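Local coordinates for uncharacterized protein (Parabacteroides merdae, PDB 4R7F) that is of unknown function but has three immunoglobulin-like beta-sandwich domains, binds magnesium and carries a domain related to type 9 secretion system plug proteins, at residues A220-E228 with R259-D269; V137-V148 with R389-N398. All coordinates share one frame; numbering follows the deposited sequence.

Contact 1: residues A220-E228 with R259-D269; sequences AGNEYRRME and RDKGTYQYDQD. With MG (magnesium ion), chain G.
Glu223 and Asp269 clasp one magnesium ion between the two segments. Glu223 gives a single oxygen, OE1, 2.4 Å from the metal, whereas Asp269 chelates it with OD1 and OD2, and the two carboxylates stand perpendicular to each other. Asp271, the carbonyl of Gln371 and a water that donates to Asn222 O supply the remaining ligands. The bent Glu223 chain (chi2 -59°) leaves OE2 in the plane of the Tyr264 ring, where Tyr264 OH donates to it. Asp269 OD2 serves twice, since Tyr224 N also reaches it, on its anti side and somewhat out of the carboxylate plane, at 2.9 Å. Arg259 NH2 donates in its guanidinium plane to Glu223 O at 2.7 Å. The Asn222 amide stacks flat on one face of that guanidinium, the planes 9° apart, and Arg225 CG lies against the opposite face. Glu364 forms salt bridges with both Arg225 and Arg259, which probably offsets their like charges. Farther along, Arg226 NH1 meets Asp267 OD1 in a salt bridge of 2.7 Å whose hydrogen bond is bent and weak. Strand 225-228 pairs antiparallel with strand 342-352, and the loop carrying 259-269 runs from strand 248-253 to strand 274-276, which pairs with 342-352 too.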
# COMPACT_ATOMS: atom_id res chain seq x y z
N ALA A 220 14.25 4.31 -11.97
CA ALA A 220 12.88 4.31 -11.51
C ALA A 220 11.96 3.45 -12.35
O ALA A 220 10.92 2.98 -11.86
CB ALA A 220 12.34 5.72 -11.39
N GLY A 221 12.31 3.25 -13.61
CA GLY A 221 11.45 2.46 -14.51
C GLY A 221 10.09 3.09 -14.70
O GLY A 221 9.93 4.33 -14.59
N ASN A 222 9.12 2.23 -14.97
CA ASN A 222 7.80 2.61 -15.41
C ASN A 222 6.83 1.57 -14.87
O ASN A 222 7.26 0.49 -14.40
CB ASN A 222 7.72 2.63 -16.94
CG ASN A 222 6.60 3.52 -17.48
OD1 ASN A 222 5.68 3.88 -16.76
ND2 ASN A 222 6.66 3.87 -18.75
N GLU A 223 5.54 1.89 -14.90
CA GLU A 223 4.52 0.89 -14.55
C GLU A 223 4.57 -0.16 -15.63
O GLU A 223 4.81 0.14 -16.81
CB GLU A 223 3.10 1.48 -14.41
CG GLU A 223 2.98 2.72 -13.49
CD GLU A 223 3.44 2.51 -12.04
OE1 GLU A 223 3.69 1.37 -11.57
OE2 GLU A 223 3.57 3.55 -11.35
N TYR A 224 4.40 -1.39 -15.19
CA TYR A 224 4.49 -2.52 -16.08
C TYR A 224 3.31 -2.42 -17.03
O TYR A 224 2.24 -1.83 -16.72
CB TYR A 224 4.45 -3.86 -15.32
CG TYR A 224 5.72 -4.22 -14.60
CD1 TYR A 224 6.16 -3.50 -13.53
CD2 TYR A 224 6.48 -5.33 -14.99
CE1 TYR A 224 7.34 -3.84 -12.87
CE2 TYR A 224 7.65 -5.66 -14.36
CZ TYR A 224 8.08 -4.92 -13.27
OH TYR A 224 9.25 -5.23 -12.61
N ARG A 225 3.55 -2.98 -18.21
CA ARG A 225 2.54 -3.17 -19.21
C ARG A 225 1.60 -4.26 -18.76
O ARG A 225 2.02 -5.21 -18.06
CB ARG A 225 3.17 -3.58 -20.54
CG ARG A 225 4.06 -2.53 -21.17
CD ARG A 225 4.97 -3.15 -22.22
NE ARG A 225 6.06 -2.29 -22.62
CZ ARG A 225 5.98 -1.36 -23.57
NH1 ARG A 225 4.86 -1.13 -24.23
NH2 ARG A 225 7.06 -0.66 -23.85
N ARG A 226 0.33 -4.14 -19.17
CA ARG A 226 -0.70 -5.11 -18.76
C ARG A 226 -1.46 -5.62 -19.95
O ARG A 226 -1.60 -4.93 -20.97
CB ARG A 226 -1.66 -4.53 -17.72
CG ARG A 226 -0.99 -4.11 -16.41
CD ARG A 226 -1.73 -2.99 -15.69
NE ARG A 226 -3.13 -3.33 -15.37
CZ ARG A 226 -4.20 -2.55 -15.59
NH1 ARG A 226 -4.08 -1.33 -16.13
NH2 ARG A 226 -5.40 -2.98 -15.25
N MSE A 227 -1.96 -6.83 -19.77
CA MSE A 227 -2.59 -7.62 -20.81
C MSE A 227 -3.44 -8.63 -20.09
O MSE A 227 -3.08 -9.06 -18.99
CB MSE A 227 -1.32 -8.17 -21.48
CG MSE A 227 -1.44 -9.32 -22.39
SE MSE A 227 -1.55 -11.00 -21.45
CE MSE A 227 0.19 -11.87 -21.56
N GLU A 228 -4.58 -9.01 -20.66
CA GLU A 228 -5.48 -10.00 -20.04
C GLU A 228 -6.17 -10.79 -21.11
O GLU A 228 -6.61 -10.22 -22.11
CB GLU A 228 -6.62 -9.36 -19.25
CG GLU A 228 -6.26 -8.55 -18.03
CD GLU A 228 -7.50 -8.13 -17.25
OE1 GLU A 228 -8.55 -8.80 -17.43
OE2 GLU A 228 -7.43 -7.14 -16.48
N ARG A 259 8.54 3.48 -24.58
CA ARG A 259 7.83 4.44 -23.73
C ARG A 259 8.81 5.41 -23.05
O ARG A 259 8.42 6.14 -22.16
CB ARG A 259 7.02 3.70 -22.65
CG ARG A 259 5.84 2.93 -23.21
CD ARG A 259 4.90 2.42 -22.14
NE ARG A 259 5.59 1.49 -21.26
CZ ARG A 259 5.18 1.12 -20.05
NH1 ARG A 259 4.06 1.59 -19.57
NH2 ARG A 259 5.90 0.28 -19.32
N ASP A 260 10.07 5.40 -23.45
CA ASP A 260 11.09 6.23 -22.79
C ASP A 260 11.08 7.73 -23.16
O ASP A 260 11.71 8.53 -22.49
CB ASP A 260 12.49 5.69 -23.11
CG ASP A 260 12.77 5.68 -24.59
OD1 ASP A 260 11.86 5.31 -25.33
OD2 ASP A 260 13.88 6.01 -25.03
N LYS A 261 10.40 8.10 -24.23
CA LYS A 261 10.52 9.47 -24.73
C LYS A 261 9.26 10.26 -24.37
O LYS A 261 8.75 11.00 -25.19
CB LYS A 261 10.71 9.46 -26.27
CG LYS A 261 11.92 8.70 -26.81
CD LYS A 261 11.70 8.29 -28.28
CE LYS A 261 10.99 6.94 -28.42
NZ LYS A 261 11.93 5.78 -28.21
N GLY A 262 8.76 10.12 -23.15
CA GLY A 262 7.44 10.65 -22.83
C GLY A 262 7.24 11.34 -21.49
O GLY A 262 8.14 11.93 -20.94
N THR A 263 6.01 11.26 -20.99
CA THR A 263 5.59 11.84 -19.72
C THR A 263 4.97 10.69 -18.95
O THR A 263 4.27 9.87 -19.54
CB THR A 263 4.52 12.94 -19.93
OG1 THR A 263 5.11 14.03 -20.65
CG2 THR A 263 3.94 13.46 -18.60
N TYR A 264 5.20 10.62 -17.64
CA TYR A 264 4.65 9.52 -16.83
C TYR A 264 3.12 9.47 -16.92
O TYR A 264 2.50 10.52 -16.87
CB TYR A 264 5.06 9.68 -15.36
CG TYR A 264 4.41 8.68 -14.41
CD1 TYR A 264 4.89 7.38 -14.34
CD2 TYR A 264 3.36 9.04 -13.57
CE1 TYR A 264 4.31 6.44 -13.51
CE2 TYR A 264 2.79 8.10 -12.71
CZ TYR A 264 3.28 6.80 -12.69
OH TYR A 264 2.78 5.82 -11.87
N GLN A 265 2.55 8.28 -17.10
CA GLN A 265 1.09 8.05 -17.11
C GLN A 265 0.75 7.15 -15.94
O GLN A 265 1.18 5.99 -15.92
CB GLN A 265 0.63 7.34 -18.39
CG GLN A 265 1.27 7.80 -19.70
CD GLN A 265 0.49 8.88 -20.42
OE1 GLN A 265 -0.64 8.65 -20.86
NE2 GLN A 265 1.09 10.07 -20.56
N TYR A 266 -0.02 7.65 -14.96
CA TYR A 266 -0.47 6.77 -13.90
C TYR A 266 -1.25 5.62 -14.53
O TYR A 266 -2.11 5.81 -15.38
CB TYR A 266 -1.30 7.47 -12.80
CG TYR A 266 -1.73 6.47 -11.73
CD1 TYR A 266 -0.89 6.14 -10.65
CD2 TYR A 266 -2.96 5.80 -11.83
CE1 TYR A 266 -1.28 5.18 -9.70
CE2 TYR A 266 -3.35 4.85 -10.90
CZ TYR A 266 -2.52 4.54 -9.84
OH TYR A 266 -2.94 3.59 -8.94
N ASP A 267 -0.83 4.42 -14.18
CA ASP A 267 -1.51 3.16 -14.50
C ASP A 267 -1.40 2.40 -13.21
O ASP A 267 -0.47 2.63 -12.43
CB ASP A 267 -0.79 2.40 -15.63
CG ASP A 267 -1.41 1.01 -15.93
OD1 ASP A 267 -2.65 0.90 -15.78
OD2 ASP A 267 -0.66 0.05 -16.30
N GLN A 268 -2.32 1.50 -12.93
CA GLN A 268 -2.23 0.70 -11.73
C GLN A 268 -1.65 -0.65 -12.18
O GLN A 268 -2.24 -1.28 -13.06
CB GLN A 268 -3.62 0.55 -11.12
CG GLN A 268 -3.60 0.21 -9.64
CD GLN A 268 -4.87 -0.50 -9.19
OE1 GLN A 268 -5.80 -0.71 -9.97
NE2 GLN A 268 -4.90 -0.89 -7.92
N ASP A 269 -0.50 -1.06 -11.64
CA ASP A 269 0.08 -2.37 -11.92
C ASP A 269 0.29 -3.19 -10.64
O ASP A 269 -0.09 -2.79 -9.56
CB ASP A 269 1.39 -2.24 -12.71
CG ASP A 269 2.55 -1.69 -11.86
OD1 ASP A 269 2.32 -1.31 -10.70
OD2 ASP A 269 3.70 -1.63 -12.36
MG MG G . 4.64 -0.49 -10.46
O HOH W 1 4.46 6.24 -17.70
O HOH W 2 6.65 -0.41 -11.76

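Contact 2: residues V137-V148 with R389-N398; sequences VVEPVVNISASV and RLIGVTTVRN
Face-to-face packing of two sheets, joined to a turn that grips a strand by its backbone, brings 137-148 against 389-398. Strand 143-148 and strand 389-397 belong to separate antiparallel sheets and are outermost within this chain; they run roughly parallel, 31° apart, with axes approaching to 6.7 Å. Between them the side chains of Ile144, Ala146 and Val148 point at Thr394 and Val396. Ile144 CG2 meets Thr394 CG2 at 3.6 Å, and Thr394 presents this methyl rather than its hydroxyl because OG1 is anti to the backbone N (chi1 -166°). Val396 CG1 fits between Ala146 CB and Val148 CG2. Instead of direct backbone pairing, one water links Val142 O to Val393 N and another links Val148 N to Arg397 O. Two sheets facing each other thus are consistent with one of the protein's immunoglobulin-like sandwiches, which the chain enters from strand 129-138 through an inverse gamma turn centred on Pro140. The turn packs on a classic beta bulge, in which Ile391 and Gly392 both face Val378 of strand 373-380. Glu139 N donates to Leu390 O at 3.0 Å, and Ile391 O accepts from Val142 N at 3.3 Å and, weakly, from Val141 N. Gly392, lacking a side chain, lets Val142 CG2 approach its CA to 4.0 Å. At the turn's outer flank Arg389 holds Glu139 side-on, NE to OE2 and NH2 to OE1, both at 2.8 Å; the carboxylate oxygens lie in the guanidinium plane but are approached from above their own plane. Ser113 gives Glu139 OE2 a second partner. On the reverse side of strand 143-148, Ser145 and Ser147 exchange hydrogen bonds with Ser147 and Ser145 of the second subunit, to which the backbone of Ala146 also bonds.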
# COMPACT_ATOMS: atom_id res chain seq x y z
N VAL A 137 12.90 -17.70 4.89
CA VAL A 137 12.29 -17.86 6.18
C VAL A 137 12.97 -16.93 7.16
O VAL A 137 14.20 -17.04 7.37
CB VAL A 137 12.46 -19.29 6.66
CG1 VAL A 137 12.00 -19.43 8.10
CG2 VAL A 137 11.69 -20.24 5.74
N VAL A 138 12.19 -15.99 7.72
CA VAL A 138 12.72 -14.94 8.61
C VAL A 138 12.41 -15.23 10.10
O VAL A 138 11.34 -15.74 10.43
CB VAL A 138 12.26 -13.52 8.17
CG1 VAL A 138 10.74 -13.37 8.09
CG2 VAL A 138 12.84 -12.45 9.08
N GLU A 139 13.40 -14.99 10.96
CA GLU A 139 13.21 -14.88 12.42
C GLU A 139 13.34 -13.41 12.75
O GLU A 139 14.42 -12.88 12.87
CB GLU A 139 14.24 -15.72 13.21
CG GLU A 139 15.69 -15.56 12.77
CD GLU A 139 16.66 -16.47 13.50
OE1 GLU A 139 16.62 -16.48 14.74
OE2 GLU A 139 17.50 -17.12 12.83
N PRO A 140 12.21 -12.72 12.83
CA PRO A 140 12.23 -11.27 12.80
C PRO A 140 12.61 -10.64 14.13
O PRO A 140 11.77 -10.14 14.85
CB PRO A 140 10.79 -10.92 12.41
CG PRO A 140 9.99 -12.03 13.01
CD PRO A 140 10.83 -13.26 12.79
N VAL A 141 13.89 -10.56 14.39
CA VAL A 141 14.40 -10.01 15.63
C VAL A 141 14.88 -8.55 15.52
O VAL A 141 15.26 -7.96 16.51
CB VAL A 141 15.51 -10.91 16.21
CG1 VAL A 141 14.91 -12.24 16.63
CG2 VAL A 141 16.67 -11.08 15.22
N VAL A 142 14.88 -7.99 14.31
CA VAL A 142 15.12 -6.59 14.16
C VAL A 142 13.99 -5.99 13.30
O VAL A 142 13.32 -6.70 12.55
CB VAL A 142 16.49 -6.31 13.53
CG1 VAL A 142 17.60 -6.98 14.32
CG2 VAL A 142 16.53 -6.76 12.08
N ASN A 143 13.79 -4.69 13.43
CA ASN A 143 12.75 -3.94 12.73
C ASN A 143 13.49 -3.07 11.71
O ASN A 143 14.59 -2.58 12.00
CB ASN A 143 11.90 -3.16 13.79
CG ASN A 143 11.28 -1.87 13.27
OD1 ASN A 143 11.93 -0.83 13.29
ND2 ASN A 143 10.01 -1.92 12.87
N ILE A 144 12.92 -2.88 10.53
CA ILE A 144 13.55 -2.07 9.51
C ILE A 144 12.64 -0.91 9.17
O ILE A 144 11.51 -1.13 8.74
CB ILE A 144 13.81 -2.90 8.24
CG1 ILE A 144 14.71 -4.11 8.53
CG2 ILE A 144 14.46 -2.03 7.17
CD1 ILE A 144 14.84 -5.08 7.34
N SER A 145 13.11 0.31 9.39
CA SER A 145 12.40 1.53 8.97
C SER A 145 12.99 2.00 7.65
O SER A 145 14.18 2.20 7.59
CB SER A 145 12.55 2.64 10.01
OG SER A 145 11.95 2.27 11.23
N ALA A 146 12.14 2.18 6.63
CA ALA A 146 12.62 2.44 5.28
C ALA A 146 11.81 3.52 4.55
O ALA A 146 10.70 3.83 4.95
CB ALA A 146 12.63 1.16 4.47
N SER A 147 12.41 4.13 3.54
CA SER A 147 11.68 5.01 2.64
C SER A 147 12.23 4.90 1.22
O SER A 147 13.36 4.47 1.04
CB SER A 147 11.74 6.47 3.13
OG SER A 147 13.04 7.01 3.01
N VAL A 148 11.42 5.27 0.23
CA VAL A 148 11.83 5.38 -1.16
C VAL A 148 11.48 6.78 -1.61
O VAL A 148 10.34 7.21 -1.41
CB VAL A 148 11.05 4.40 -2.07
CG1 VAL A 148 11.72 4.31 -3.42
CG2 VAL A 148 11.06 3.03 -1.47
N ARG A 389 21.71 -16.44 8.98
CA ARG A 389 20.35 -16.24 9.46
C ARG A 389 19.74 -15.03 8.83
O ARG A 389 20.44 -14.04 8.56
CB ARG A 389 20.33 -16.06 10.97
CG ARG A 389 20.73 -17.32 11.72
CD ARG A 389 21.17 -17.01 13.13
NE ARG A 389 20.04 -16.58 13.96
CZ ARG A 389 20.17 -16.09 15.19
NH1 ARG A 389 21.37 -15.92 15.71
NH2 ARG A 389 19.11 -15.74 15.90
N LEU A 390 18.44 -15.11 8.60
CA LEU A 390 17.69 -14.01 8.09
C LEU A 390 16.94 -13.41 9.28
O LEU A 390 15.96 -13.99 9.74
CB LEU A 390 16.76 -14.51 6.99
CG LEU A 390 15.78 -13.51 6.39
CD1 LEU A 390 16.55 -12.33 5.86
CD2 LEU A 390 14.91 -14.10 5.28
N ILE A 391 17.40 -12.27 9.77
CA ILE A 391 16.93 -11.70 11.02
C ILE A 391 15.96 -10.53 10.83
O ILE A 391 15.35 -10.04 11.77
CB ILE A 391 18.10 -11.28 11.94
CG1 ILE A 391 19.00 -10.20 11.33
CG2 ILE A 391 18.91 -12.49 12.36
CD1 ILE A 391 19.86 -9.49 12.36
N GLY A 392 15.82 -10.09 9.59
CA GLY A 392 14.85 -9.08 9.27
C GLY A 392 14.60 -8.98 7.78
O GLY A 392 15.51 -9.20 6.95
N VAL A 393 13.37 -8.63 7.44
CA VAL A 393 13.02 -8.43 6.06
C VAL A 393 11.85 -7.49 6.02
O VAL A 393 11.02 -7.51 6.90
CB VAL A 393 12.72 -9.79 5.39
CG1 VAL A 393 11.55 -10.48 6.06
CG2 VAL A 393 12.42 -9.59 3.92
N THR A 394 11.80 -6.63 5.01
CA THR A 394 10.67 -5.73 4.84
C THR A 394 10.54 -5.37 3.36
O THR A 394 11.51 -5.42 2.63
CB THR A 394 10.81 -4.46 5.68
OG1 THR A 394 9.56 -3.79 5.71
CG2 THR A 394 11.83 -3.48 5.10
N THR A 395 9.33 -5.05 2.92
CA THR A 395 9.11 -4.59 1.56
C THR A 395 8.45 -3.20 1.66
O THR A 395 7.48 -3.06 2.37
CB THR A 395 8.25 -5.60 0.75
OG1 THR A 395 8.98 -6.83 0.56
CG2 THR A 395 7.93 -5.03 -0.59
N VAL A 396 9.01 -2.20 1.00
CA VAL A 396 8.52 -0.83 1.06
C VAL A 396 8.12 -0.37 -0.35
O VAL A 396 8.75 -0.73 -1.33
CB VAL A 396 9.57 0.09 1.73
CG1 VAL A 396 10.93 -0.02 1.06
CG2 VAL A 396 9.11 1.53 1.76
N ARG A 397 7.02 0.37 -0.45
CA ARG A 397 6.57 0.96 -1.70
C ARG A 397 6.63 2.50 -1.61
O ARG A 397 6.97 3.04 -0.54
CB ARG A 397 5.16 0.47 -1.98
CG ARG A 397 5.15 -0.94 -2.55
CD ARG A 397 3.87 -1.73 -2.29
NE ARG A 397 4.05 -2.73 -1.22
CZ ARG A 397 4.11 -4.06 -1.38
NH1 ARG A 397 3.98 -4.61 -2.58
NH2 ARG A 397 4.29 -4.84 -0.32
N ASN A 398 6.34 3.21 -2.71
CA ASN A 398 6.24 4.71 -2.73
C ASN A 398 4.94 5.33 -3.30
O ASN A 398 3.82 4.93 -2.95
CB ASN A 398 7.42 5.31 -3.49
CG ASN A 398 7.52 4.79 -4.91
OD1 ASN A 398 7.31 3.62 -5.15
ND2 ASN A 398 7.83 5.67 -5.84
O HOH W 3 12.13 -7.44 10.02
O HOH W 4 8.48 5.19 0.94

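How the contacts relate
Along the chain, 137-148 comes first, 220-228 and 259-269 follow, and 389-398 closes the modelled chain, so contact 1 falls entirely between the two segments of contact 2. Their centres are 27 Å apart and the nearest atoms about 7 Å, without touching. Strand 207-219, in the same sheet as strand 143-149, leads directly into 220-228 and carries the chain from that sheet of contact 2 to the metal site. A second tie is the loop before strand 373-380: Thr370 and Asn372 bond to Gly221 and Ala220 on one side and to Asn398 on the other, and Gln371 between them binds the magnesium. The metal site thus probably lies near the junction of two sandwiches.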